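Local coordinates for ABC transporter substrate binding protein (Ribose) (Agrobacterium vitis, PDB 4WUT) that probably serves as the periplasmic sugar-binding component of an ABC transporter, and is seen here holding beta-D-fucopyranose with calcium ions bound elsewhere, at residues N73-A78 and V97-K102; A141-Q146 and V240-D245. One frame throughout, in Å; residues are numbered along the deposited sequence.

Contact 1 of 2, residues N73-A78 and V97-K102; sequences NMVENA and VPAVKK
Glu76 and Ala99 mark the level at which helices 68-80 and 97-105 face each other, with their CA atoms 5.6 Å apart; the two short axes pass at 9.1 Å and run nearly parallel, at 9°. Ala99 is the centre of the contact. Its CB points toward the other helix and fits against two neighbouring side chains there. CG1 of Val75 comes closest, at 3.7 Å from Ala99 CB. This branch lies anti to the backbone N of Val75 (chi1 175°), which directs it at the facing helix. On the next residue, CG of Glu76 lies 4.1 Å from Ala99 CB, so the aliphatic part of the glutamate adds to the apolar contact.

Both helices belong to successive beta-alpha-beta units of a periplasmic binding protein domain. They pack side by side on one face of the parallel sheet, with strand 85-88 between them along the chain. Val75 and Val100 both touch Leu88 of that strand. Apolar groups therefore line the sheet side of the groove, and the small Ala99 side chain is buried.

The outer part of the contact is polar. The chains of Glu76 and Lys102 are both stretched out and meet at a slant. Glu76 OE2 and Lys102 NZ end 4.1 Å apart. That is too far for a salt bridge, but the opposite charges probably attract weakly. Lys102 is exposed and Glu76 partly so, and solvent would be expected to screen this attraction. No hydrogen bond links the two segments.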
loop_
_atom_site.group_PDB
_atom_site.type_symbol
_atom_site.label_atom_id
_atom_site.label_comp_id
_atom_site.label_asym_id
_atom_site.label_seq_id
_atom_site.Cartn_x
_atom_site.Cartn_y
_atom_site.Cartn_z
ATOM N N ASN A 73 -11.480 -5.745 15.950
ATOM C CA ASN A 73 -12.452 -5.160 16.858
ATOM C C ASN A 73 -13.296 -4.048 16.192
ATOM O O ASN A 73 -14.525 -3.985 16.374
ATOM C CB ASN A 73 -11.712 -4.676 18.110
ATOM C CG ASN A 73 -12.605 -3.956 19.074
ATOM O OD1 ASN A 73 -12.768 -2.736 18.997
ATOM N ND2 ASN A 73 -13.173 -4.699 20.015
HETATM N N MSE A 74 -12.651 -3.190 15.406
HETATM C CA MSE A 74 -13.356 -2.131 14.687
HETATM C C MSE A 74 -14.381 -2.658 13.700
HETATM O O MSE A 74 -15.483 -2.133 13.610
HETATM C CB MSE A 74 -12.387 -1.225 13.952
HETATM C CG MSE A 74 -11.640 -0.344 14.875
HETATM SE SE MSE A 74 -10.509 0.898 13.865
HETATM C CE MSE A 74 -9.794 1.868 15.396
ATOM N N VAL A 75 -14.006 -3.676 12.932
ATOM C CA VAL A 75 -14.941 -4.234 11.976
ATOM C C VAL A 75 -16.120 -4.932 12.708
ATOM O O VAL A 75 -17.300 -4.737 12.364
ATOM C CB VAL A 75 -14.224 -5.220 11.039
ATOM C CG1 VAL A 75 -15.223 -5.881 10.118
ATOM C CG2 VAL A 75 -13.115 -4.532 10.251
ATOM N N GLU A 76 -15.815 -5.702 13.750
ATOM C CA GLU A 76 -16.858 -6.348 14.529
ATOM C C GLU A 76 -17.825 -5.316 15.067
ATOM O O GLU A 76 -19.034 -5.520 15.075
ATOM C CB GLU A 76 -16.249 -7.080 15.723
ATOM C CG GLU A 76 -15.497 -8.337 15.370
ATOM C CD GLU A 76 -14.793 -8.914 16.587
ATOM O OE1 GLU A 76 -14.739 -8.231 17.654
ATOM O OE2 GLU A 76 -14.279 -10.040 16.485
ATOM N N ASN A 77 -17.285 -4.222 15.581
ATOM C CA ASN A 77 -18.103 -3.181 16.154
ATOM C C ASN A 77 -18.999 -2.507 15.117
ATOM O O ASN A 77 -20.149 -2.170 15.394
ATOM C CB ASN A 77 -17.216 -2.155 16.857
ATOM C CG ASN A 77 -16.592 -2.699 18.146
ATOM O OD1 ASN A 77 -17.029 -3.720 18.679
ATOM N ND2 ASN A 77 -15.579 -2.000 18.646
ATOM N N ALA A 78 -18.456 -2.326 13.915
ATOM C CA ALA A 78 -19.231 -1.777 12.802
ATOM C C ALA A 78 -20.412 -2.696 12.476
ATOM O O ALA A 78 -21.527 -2.240 12.251
ATOM C CB ALA A 78 -18.339 -1.558 11.578
ATOM N N VAL A 97 -10.926 -12.260 8.149
ATOM C CA VAL A 97 -11.975 -13.040 7.493
ATOM C C VAL A 97 -13.210 -13.298 8.370
ATOM O O VAL A 97 -14.332 -13.107 7.914
ATOM C CB VAL A 97 -11.428 -14.338 6.931
ATOM C CG1 VAL A 97 -12.574 -15.157 6.348
ATOM C CG2 VAL A 97 -10.389 -14.029 5.868
ATOM N N PRO A 98 -13.020 -13.701 9.640
ATOM C CA PRO A 98 -14.212 -13.966 10.453
ATOM C C PRO A 98 -15.120 -12.752 10.636
ATOM O O PRO A 98 -16.340 -12.909 10.603
ATOM C CB PRO A 98 -13.615 -14.420 11.787
ATOM C CG PRO A 98 -12.325 -15.036 11.398
ATOM C CD PRO A 98 -11.797 -14.168 10.316
ATOM N N ALA A 99 -14.542 -11.562 10.786
ATOM C CA ALA A 99 -15.355 -10.363 10.952
ATOM C C ALA A 99 -16.074 -9.984 9.664
ATOM O O ALA A 99 -17.224 -9.539 9.691
ATOM C CB ALA A 99 -14.487 -9.209 11.451
ATOM N N VAL A 100 -15.401 -10.171 8.524
ATOM C CA VAL A 100 -16.012 -9.923 7.228
ATOM C C VAL A 100 -17.127 -10.932 6.939
ATOM O O VAL A 100 -18.174 -10.550 6.426
ATOM C CB VAL A 100 -14.946 -9.897 6.116
ATOM C CG1 VAL A 100 -15.579 -9.845 4.740
ATOM C CG2 VAL A 100 -14.010 -8.740 6.336
ATOM N N LYS A 101 -16.923 -12.191 7.317
ATOM C CA LYS A 101 -18.004 -13.188 7.256
ATOM C C LYS A 101 -19.234 -12.762 8.079
ATOM O O LYS A 101 -20.381 -12.905 7.643
ATOM C CB LYS A 101 -17.494 -14.536 7.750
ATOM C CG LYS A 101 -18.530 -15.664 7.675
ATOM C CD LYS A 101 -17.860 -17.001 8.000
ATOM C CE LYS A 101 -18.806 -18.173 7.817
ATOM N NZ LYS A 101 -19.661 -18.380 9.012
ATOM N N LYS A 102 -18.992 -12.261 9.301
ATOM C CA LYS A 102 -20.064 -11.710 10.123
ATOM C C LYS A 102 -20.798 -10.545 9.433
ATOM O O LYS A 102 -22.010 -10.454 9.518
ATOM C CB LYS A 102 -19.521 -11.272 11.492
ATOM C CG LYS A 102 -19.212 -12.424 12.428
ATOM C CD LYS A 102 -18.657 -11.914 13.746
ATOM C CE LYS A 102 -18.265 -13.048 14.667
ATOM N NZ LYS A 102 -17.499 -12.545 15.855
#

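Contact 2 of 2, residues A141-Q146 and V240-D245; sequences AKAMIQ and VAIGFD. With FCB (beta-D-fucopyranose), chain E.
Ile242, Val240, Ala143 and Met144 make the apolar contact between helix 133-148 and strand 240-244. CD1 of Ile242 meets the helix at two points. It lies 3.5 Å from Ala143 CB, tighter than usual for two carbons, and 3.3 Å from the backbone N of Met144. CG1 of Ile242 sits beside its own backbone N (chi1 -64°), and the chain then extends to carry CD1 onto the helix surface. In Met144, a selenomethionine, CG lies opposite the backbone N across the CA-CB bond. The bend at chi2 (71°) then brings SE to 3.9 Å from Val240 CG1, and the two side chains lie alongside one another, pointing opposite ways. SE also makes a van der Waals contact with Val240 O, at 3.7 Å.

No hydrogen bond crosses between helix and strand. Within these segments the sugar is touched by Asp245, just after the strand. It accepts a short hydrogen bond of 2.5 Å from FCB O1 through OD2. Its OD1 is held by Gln265 NE2, which should help fix the carboxylate.

The helix segment runs antiparallel to the strand segment, at 167°, on the mixed alpha/beta sheet of the periplasmic binding protein fold. Val240 and Ile242 hydrogen-bond to strand 214-217 on one edge. Helix 133-148 covers one face of strand 240-244, and helix 220-232 packs on Ala241 at the other.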
loop_
_atom_site.group_PDB
_atom_site.type_symbol
_atom_site.label_atom_id
_atom_site.label_comp_id
_atom_site.label_asym_id
_atom_site.label_seq_id
_atom_site.Cartn_x
_atom_site.Cartn_y
_atom_site.Cartn_z
ATOM N N ALA A 141 11.260 -4.051 -9.691
ATOM C CA ALA A 141 12.419 -4.933 -9.893
ATOM C C ALA A 141 13.098 -4.674 -11.234
ATOM O O ALA A 141 14.325 -4.668 -11.318
ATOM C CB ALA A 141 11.991 -6.410 -9.802
ATOM N N LYS A 142 12.295 -4.449 -12.267
ATOM C CA LYS A 142 12.838 -4.115 -13.567
ATOM C C LYS A 142 13.594 -2.789 -13.516
ATOM O O LYS A 142 14.681 -2.670 -14.085
ATOM C CB LYS A 142 11.733 -4.036 -14.602
ATOM C CG LYS A 142 12.298 -3.909 -15.992
ATOM C CD LYS A 142 11.236 -3.838 -17.049
ATOM C CE LYS A 142 11.900 -3.820 -18.403
ATOM N NZ LYS A 142 10.918 -3.879 -19.522
ATOM N N ALA A 143 13.020 -1.796 -12.840
ATOM C CA ALA A 143 13.687 -0.505 -12.644
ATOM C C ALA A 143 15.012 -0.680 -11.916
ATOM O O ALA A 143 16.006 -0.022 -12.230
ATOM C CB ALA A 143 12.792 0.453 -11.856
HETATM N N MSE A 144 15.013 -1.546 -10.913
HETATM C CA MSE A 144 16.220 -1.829 -10.164
HETATM C C MSE A 144 17.308 -2.410 -11.057
HETATM O O MSE A 144 18.419 -1.898 -11.098
HETATM C CB MSE A 144 15.902 -2.803 -9.018
HETATM C CG MSE A 144 17.089 -3.119 -8.157
HETATM SE SE MSE A 144 17.646 -1.609 -7.035
HETATM C CE MSE A 144 16.259 -1.757 -5.682
ATOM N N ILE A 145 16.970 -3.469 -11.790
ATOM C CA ILE A 145 17.948 -4.118 -12.669
ATOM C C ILE A 145 18.490 -3.175 -13.741
ATOM O O ILE A 145 19.688 -3.186 -14.031
ATOM C CB ILE A 145 17.345 -5.413 -13.262
ATOM C CG1 ILE A 145 17.278 -6.465 -12.152
ATOM C CG2 ILE A 145 18.168 -5.907 -14.421
ATOM C CD1 ILE A 145 16.421 -7.656 -12.501
ATOM N N GLN A 146 17.636 -2.344 -14.316
ATOM C CA GLN A 146 18.091 -1.476 -15.380
ATOM C C GLN A 146 19.133 -0.486 -14.894
ATOM O O GLN A 146 19.997 -0.074 -15.655
ATOM C CB GLN A 146 16.883 -0.816 -16.037
ATOM C CG GLN A 146 16.038 -1.863 -16.779
ATOM C CD GLN A 146 16.854 -2.634 -17.803
ATOM O OE1 GLN A 146 16.905 -3.865 -17.802
ATOM N NE2 GLN A 146 17.529 -1.901 -18.627
ATOM N N VAL A 240 21.340 2.473 -5.598
ATOM C CA VAL A 240 20.075 2.683 -6.268
ATOM C C VAL A 240 18.932 2.336 -5.324
ATOM O O VAL A 240 18.762 1.193 -4.928
ATOM C CB VAL A 240 19.984 1.801 -7.530
ATOM C CG1 VAL A 240 18.652 1.984 -8.235
ATOM C CG2 VAL A 240 21.137 2.117 -8.502
ATOM N N ALA A 241 18.134 3.333 -5.001
ATOM C CA ALA A 241 17.014 3.159 -4.110
ATOM C C ALA A 241 15.679 3.324 -4.842
ATOM O O ALA A 241 15.481 4.303 -5.606
ATOM C CB ALA A 241 17.118 4.148 -2.962
ATOM N N ILE A 242 14.784 2.355 -4.655
ATOM C CA ILE A 242 13.465 2.389 -5.262
ATOM C C ILE A 242 12.411 2.284 -4.172
ATOM O O ILE A 242 12.535 1.438 -3.308
ATOM C CB ILE A 242 13.323 1.290 -6.330
ATOM C CG1 ILE A 242 14.327 1.593 -7.466
ATOM C CG2 ILE A 242 11.898 1.204 -6.845
ATOM C CD1 ILE A 242 14.198 0.749 -8.687
ATOM N N GLY A 243 11.407 3.154 -4.215
ATOM C CA GLY A 243 10.365 3.136 -3.206
ATOM C C GLY A 243 8.984 2.855 -3.761
ATOM O O GLY A 243 8.821 2.574 -4.947
ATOM N N PHE A 244 8.009 2.879 -2.852
ATOM C CA PHE A 244 6.590 2.897 -3.170
ATOM C C PHE A 244 5.971 4.137 -2.535
ATOM O O PHE A 244 6.388 4.580 -1.454
ATOM C CB PHE A 244 5.860 1.632 -2.665
ATOM C CG PHE A 244 5.641 0.597 -3.733
ATOM C CD1 PHE A 244 6.708 -0.151 -4.204
ATOM C CD2 PHE A 244 4.382 0.379 -4.285
ATOM C CE1 PHE A 244 6.528 -1.106 -5.188
ATOM C CE2 PHE A 244 4.191 -0.588 -5.258
ATOM C CZ PHE A 244 5.282 -1.315 -5.728
ATOM N N ASP A 245 4.992 4.673 -3.253
ATOM C CA ASP A 245 4.088 5.713 -2.835
ATOM C C ASP A 245 4.642 7.114 -3.132
ATOM O O ASP A 245 5.752 7.253 -3.640
ATOM C CB ASP A 245 3.614 5.485 -1.394
ATOM C CG ASP A 245 2.838 4.193 -1.251
ATOM O OD1 ASP A 245 1.943 3.961 -2.093
ATOM O OD2 ASP A 245 3.136 3.404 -0.342
HETATM C C1 FCB E . 0.809 1.407 0.863
HETATM C C2 FCB E . 0.221 0.012 1.024
HETATM C C3 FCB E . -0.734 -0.041 2.087
HETATM C C4 FCB E . -0.127 0.523 3.400
HETATM C C5 FCB E . 0.440 1.920 3.024
HETATM C C6 FCB E . 1.095 2.638 4.240
HETATM O O1 FCB E . 1.888 1.259 0.069
HETATM O O2 FCB E . -0.448 -0.292 -0.231
HETATM O O3 FCB E . -1.102 -1.436 2.245
HETATM O O4 FCB E . 0.884 -0.365 3.939
HETATM O O5 FCB E . 1.418 1.796 2.087
#

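Contacts 1 and 2 lie on opposite sides of the chain's centre, and their own centres are 37 Å apart. Their nearest atoms are about 20 Å apart, so they do not touch. Along the chain contact 1 closes before contact 2 opens. Contact 1 packs helix on helix, contact 2 helix on strand. Contact 1 lies away from the sugar, whereas contact 2 includes one residue of its pocket. That pocket also draws on Lys31, Glu65 and Asp114 from early in the chain, and on Ser165, Arg169 and Asn219 from later parts. A bound calcium ion lies about 13 Å from the Met144 side chain.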